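Local atomic coordinates of putative Oleoyl-[acyl-carrier protein] thioesterase (Lactobacillus plantarum, PDB entry 2OWN), a protein that probably hydrolyses the thioester of oleoyl-acyl carrier protein and related long-chain acyl-ACPs, releasing the free fatty acid. Residues Y166-F171 and F185-D190. Sequence-based numbering, arbitrary orientation.
Sequences YHVRFF and FDWLVD. With SO4 (sulfate ion), chain C.
The Y166 ring carries W187 over one face, in an offset stack with the five-membered ring, centroids 4.8 Å apart and planes at 27°. The two side chains run past each other in opposite directions, and each CB covers the other's ring: W187 CB sits 3.9 Å from the Y166 centroid, Y166 CB 4.0 Å from that of the W187 five-membered ring. V168 CG2 touches the far end of the indole, at CH2. At the indole edge, NE1 donates to a water that itself donates to H167 O. Stack and water join strand 162-167 to helix 184-191 in the C-terminal hotdog domain. Beside them a sulfate is held by H167 N and ND1 and by H167 N of the second subunit. D190 OD2 lies at the edge of the phenol and accepts from Y166 OH at 2.7 Å, met on the anti side of OD2 and 30° out of the carboxylate plane; D190 CG, anti to the backbone N (chi1 -174°), brings the carboxylate there. A phenylalanine in place of Y166 would probably keep the stack but leave D190 OD2 without this donor. D190 OD1 accepts from F170 N of the second subunit, so both oxygens are engaged and the carboxylate's rotation is probably fixed.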
ATOM      1  N   TYR B 166      -1.333  17.500   1.514  1.00 35.71           N
ATOM      2  CA  TYR B 166      -0.679  16.230   1.131  1.00 35.27           C
ATOM      3  C   TYR B 166       0.092  16.468  -0.163  1.00 34.72           C
ATOM      4  O   TYR B 166      -0.398  17.180  -1.047  1.00 35.14           O
ATOM      5  CB  TYR B 166      -1.669  15.091   0.927  1.00 34.76           C
ATOM      6  CG  TYR B 166      -2.439  14.714   2.157  1.00 36.02           C
ATOM      7  CD1 TYR B 166      -1.936  13.746   3.053  1.00 35.36           C
ATOM      8  CD2 TYR B 166      -3.680  15.317   2.455  1.00 33.13           C
ATOM      9  CE1 TYR B 166      -2.654  13.376   4.227  1.00 34.65           C
ATOM     10  CE2 TYR B 166      -4.414  14.949   3.629  1.00 31.71           C
ATOM     11  CZ  TYR B 166      -3.891  13.992   4.500  1.00 34.21           C
ATOM     12  OH  TYR B 166      -4.592  13.651   5.616  1.00 35.30           O
ATOM     13  N   HIS B 167       1.284  15.883  -0.251  1.00 35.27           N
ATOM     14  CA  HIS B 167       2.154  15.968  -1.427  1.00 36.18           C
ATOM     15  C   HIS B 167       2.017  14.642  -2.167  1.00 34.63           C
ATOM     16  O   HIS B 167       1.977  13.576  -1.529  1.00 34.99           O
ATOM     17  CB  HIS B 167       3.593  16.238  -1.014  1.00 37.59           C
ATOM     18  CG  HIS B 167       3.768  17.540  -0.299  1.00 42.77           C
ATOM     19  ND1 HIS B 167       3.549  17.680   1.055  1.00 46.46           N
ATOM     20  CD2 HIS B 167       4.131  18.763  -0.751  1.00 47.27           C
ATOM     21  CE1 HIS B 167       3.770  18.935   1.405  1.00 50.68           C
ATOM     22  NE2 HIS B 167       4.126  19.612   0.327  1.00 48.65           N
ATOM     23  N   VAL B 168       1.940  14.712  -3.503  1.00 33.79           N
ATOM     24  CA  VAL B 168       1.810  13.526  -4.365  1.00 32.34           C
ATOM     25  C   VAL B 168       3.213  12.905  -4.447  1.00 31.81           C
ATOM     26  O   VAL B 168       4.161  13.585  -4.843  1.00 31.31           O
ATOM     27  CB  VAL B 168       1.259  13.854  -5.772  1.00 33.63           C
ATOM     28  CG1 VAL B 168       1.121  12.592  -6.631  1.00 31.24           C
ATOM     29  CG2 VAL B 168      -0.085  14.537  -5.652  1.00 31.78           C
ATOM     30  N   ARG B 169       3.318  11.633  -4.060  1.00 30.50           N
ATOM     31  CA  ARG B 169       4.588  10.881  -4.035  1.00 31.21           C
ATOM     32  C   ARG B 169       4.845  10.096  -5.300  1.00 31.76           C
ATOM     33  O   ARG B 169       3.932   9.897  -6.104  1.00 32.01           O
ATOM     34  CB  ARG B 169       4.591   9.890  -2.883  1.00 31.66           C
ATOM     35  CG  ARG B 169       4.512  10.544  -1.570  1.00 31.64           C
ATOM     36  CD  ARG B 169       4.294   9.538  -0.514  1.00 38.15           C
ATOM     37  NE  ARG B 169       4.138  10.237   0.741  1.00 33.97           N
ATOM     38  CZ  ARG B 169       3.597   9.744   1.850  1.00 34.90           C
ATOM     39  NH1 ARG B 169       3.128   8.499   1.947  1.00 43.12           N
ATOM     40  NH2 ARG B 169       3.519  10.554   2.893  1.00 40.50           N
ATOM     41  N   PHE B 170       6.097   9.636  -5.441  1.00 32.62           N
ATOM     42  CA  PHE B 170       6.534   8.819  -6.580  1.00 32.12           C
ATOM     43  C   PHE B 170       5.705   7.521  -6.637  1.00 33.57           C
ATOM     44  O   PHE B 170       5.141   7.242  -7.697  1.00 34.54           O
ATOM     45  CB  PHE B 170       8.041   8.522  -6.545  1.00 32.10           C
ATOM     46  CG  PHE B 170       8.518   7.714  -7.711  1.00 28.94           C
ATOM     47  CD1 PHE B 170       8.690   8.324  -8.968  1.00 31.14           C
ATOM     48  CD2 PHE B 170       8.795   6.335  -7.571  1.00 31.32           C
ATOM     49  CE1 PHE B 170       9.132   7.575 -10.088  1.00 27.98           C
ATOM     50  CE2 PHE B 170       9.243   5.563  -8.676  1.00 30.70           C
ATOM     51  CZ  PHE B 170       9.414   6.184  -9.943  1.00 31.22           C
ATOM     52  N   PHE B 171       5.550   6.821  -5.497  1.00 34.73           N
ATOM     53  CA  PHE B 171       4.747   5.566  -5.450  1.00 37.01           C
ATOM     54  C   PHE B 171       3.224   5.741  -5.683  1.00 37.73           C
ATOM     55  O   PHE B 171       2.550   4.730  -5.882  1.00 38.59           O
ATOM     56  CB  PHE B 171       5.007   4.686  -4.194  1.00 37.65           C
ATOM     57  CG  PHE B 171       6.467   4.286  -3.968  1.00 37.74           C
ATOM     58  CD1 PHE B 171       7.367   4.009  -5.039  1.00 36.70           C
ATOM     59  CD2 PHE B 171       6.898   4.001  -2.650  1.00 39.27           C
ATOM     60  CE1 PHE B 171       8.715   3.602  -4.787  1.00 36.95           C
ATOM     61  CE2 PHE B 171       8.233   3.572  -2.380  1.00 39.92           C
ATOM     62  CZ  PHE B 171       9.147   3.373  -3.454  1.00 40.52           C
ATOM     63  N   PHE B 185      -8.047   7.999  -1.284  1.00 31.90           N
ATOM     64  CA  PHE B 185      -8.568   7.521   0.031  1.00 33.10           C
ATOM     65  C   PHE B 185      -7.563   7.635   1.182  1.00 33.28           C
ATOM     66  O   PHE B 185      -7.988   7.761   2.338  1.00 32.06           O
ATOM     67  CB  PHE B 185      -9.179   6.112  -0.046  1.00 35.26           C
ATOM     68  CG  PHE B 185     -10.463   6.075  -0.809  1.00 37.07           C
ATOM     69  CD1 PHE B 185     -11.652   6.507  -0.180  1.00 45.17           C
ATOM     70  CD2 PHE B 185     -10.513   5.627  -2.137  1.00 40.33           C
ATOM     71  CE1 PHE B 185     -12.893   6.495  -0.870  1.00 44.65           C
ATOM     72  CE2 PHE B 185     -11.757   5.599  -2.842  1.00 45.09           C
ATOM     73  CZ  PHE B 185     -12.944   6.042  -2.209  1.00 44.04           C
ATOM     74  N   ASP B 186      -6.256   7.567   0.871  1.00 33.33           N
ATOM     75  CA  ASP B 186      -5.179   7.775   1.864  1.00 33.05           C
ATOM     76  C   ASP B 186      -5.291   9.194   2.431  1.00 31.45           C
ATOM     77  O   ASP B 186      -5.193   9.364   3.634  1.00 31.29           O
ATOM     78  CB  ASP B 186      -3.748   7.660   1.285  1.00 33.72           C
ATOM     79  CG  ASP B 186      -3.437   6.299   0.635  1.00 36.96           C
ATOM     80  OD1 ASP B 186      -4.096   5.286   0.934  1.00 37.26           O
ATOM     81  OD2 ASP B 186      -2.489   6.258  -0.179  1.00 42.08           O
ATOM     82  N   TRP B 187      -5.538  10.176   1.551  1.00 29.42           N
ATOM     83  CA  TRP B 187      -5.650  11.600   1.924  1.00 30.87           C
ATOM     84  C   TRP B 187      -6.994  11.884   2.590  1.00 31.62           C
ATOM     85  O   TRP B 187      -7.024  12.538   3.632  1.00 33.97           O
ATOM     86  CB  TRP B 187      -5.458  12.559   0.722  1.00 31.46           C
ATOM     87  CG  TRP B 187      -4.296  12.218  -0.156  1.00 30.51           C
ATOM     88  CD1 TRP B 187      -3.085  11.755   0.251  1.00 32.50           C
ATOM     89  CD2 TRP B 187      -4.213  12.389  -1.570  1.00 30.48           C
ATOM     90  NE1 TRP B 187      -2.270  11.561  -0.818  1.00 32.81           N
ATOM     91  CE2 TRP B 187      -2.919  11.950  -1.960  1.00 33.24           C
ATOM     92  CE3 TRP B 187      -5.109  12.858  -2.559  1.00 31.47           C
ATOM     93  CZ2 TRP B 187      -2.486  11.956  -3.315  1.00 34.40           C
ATOM     94  CZ3 TRP B 187      -4.687  12.868  -3.921  1.00 32.17           C
ATOM     95  CH2 TRP B 187      -3.376  12.418  -4.278  1.00 32.73           C
ATOM     96  N   LEU B 188      -8.082  11.405   1.965  1.00 31.69           N
ATOM     97  CA  LEU B 188      -9.480  11.572   2.444  1.00 31.64           C
ATOM     98  C   LEU B 188      -9.710  11.051   3.861  1.00 31.92           C
ATOM     99  O   LEU B 188     -10.178  11.796   4.721  1.00 29.79           O
ATOM    100  CB  LEU B 188     -10.477  10.876   1.495  1.00 31.62           C
ATOM    101  CG  LEU B 188     -10.641  11.459   0.081  1.00 32.35           C
ATOM    102  CD1 LEU B 188     -11.257  10.447  -0.903  1.00 31.12           C
ATOM    103  CD2 LEU B 188     -11.448  12.751   0.119  1.00 30.33           C
ATOM    104  N   VAL B 189      -9.338   9.787   4.084  1.00 33.65           N
ATOM    105  CA  VAL B 189      -9.507   9.115   5.392  1.00 33.62           C
ATOM    106  C   VAL B 189      -8.562   9.706   6.447  1.00 33.46           C
ATOM    107  O   VAL B 189      -9.013   9.952   7.567  1.00 33.13           O
ATOM    108  CB  VAL B 189      -9.396   7.562   5.284  1.00 33.64           C
ATOM    109  CG1 VAL B 189      -9.558   6.897   6.652  1.00 34.62           C
ATOM    110  CG2 VAL B 189     -10.462   7.043   4.310  1.00 31.22           C
ATOM    111  N   ASP B 190      -7.284   9.928   6.087  1.00 35.08           N
ATOM    112  CA  ASP B 190      -6.289  10.528   7.014  1.00 33.63           C
ATOM    113  C   ASP B 190      -6.639  11.979   7.443  1.00 33.13           C
ATOM    114  O   ASP B 190      -6.126  12.426   8.474  1.00 34.63           O
ATOM    115  CB  ASP B 190      -4.856  10.473   6.471  1.00 33.54           C
ATOM    116  CG  ASP B 190      -3.832  10.944   7.484  1.00 36.10           C
ATOM    117  OD1 ASP B 190      -3.751  10.313   8.564  1.00 35.60           O
ATOM    118  OD2 ASP B 190      -3.207  11.994   7.231  1.00 32.79           O
TER
HETATM  119  S   SO4 C 262       2.641  14.581   3.391  1.00 52.00           S
HETATM  120  O1  SO4 C 262       2.119  14.345   2.062  1.00 45.30           O
HETATM  121  O2  SO4 C 262       1.555  14.940   4.300  1.00 57.74           O
HETATM  122  O3  SO4 C 262       3.278  13.412   3.928  1.00 45.91           O
HETATM  123  O4  SO4 C 262       3.617  15.668   3.327  1.00 59.05           O
HETATM  124  O   HOH W   1       0.851  11.188  -1.354  1.00 24.31           O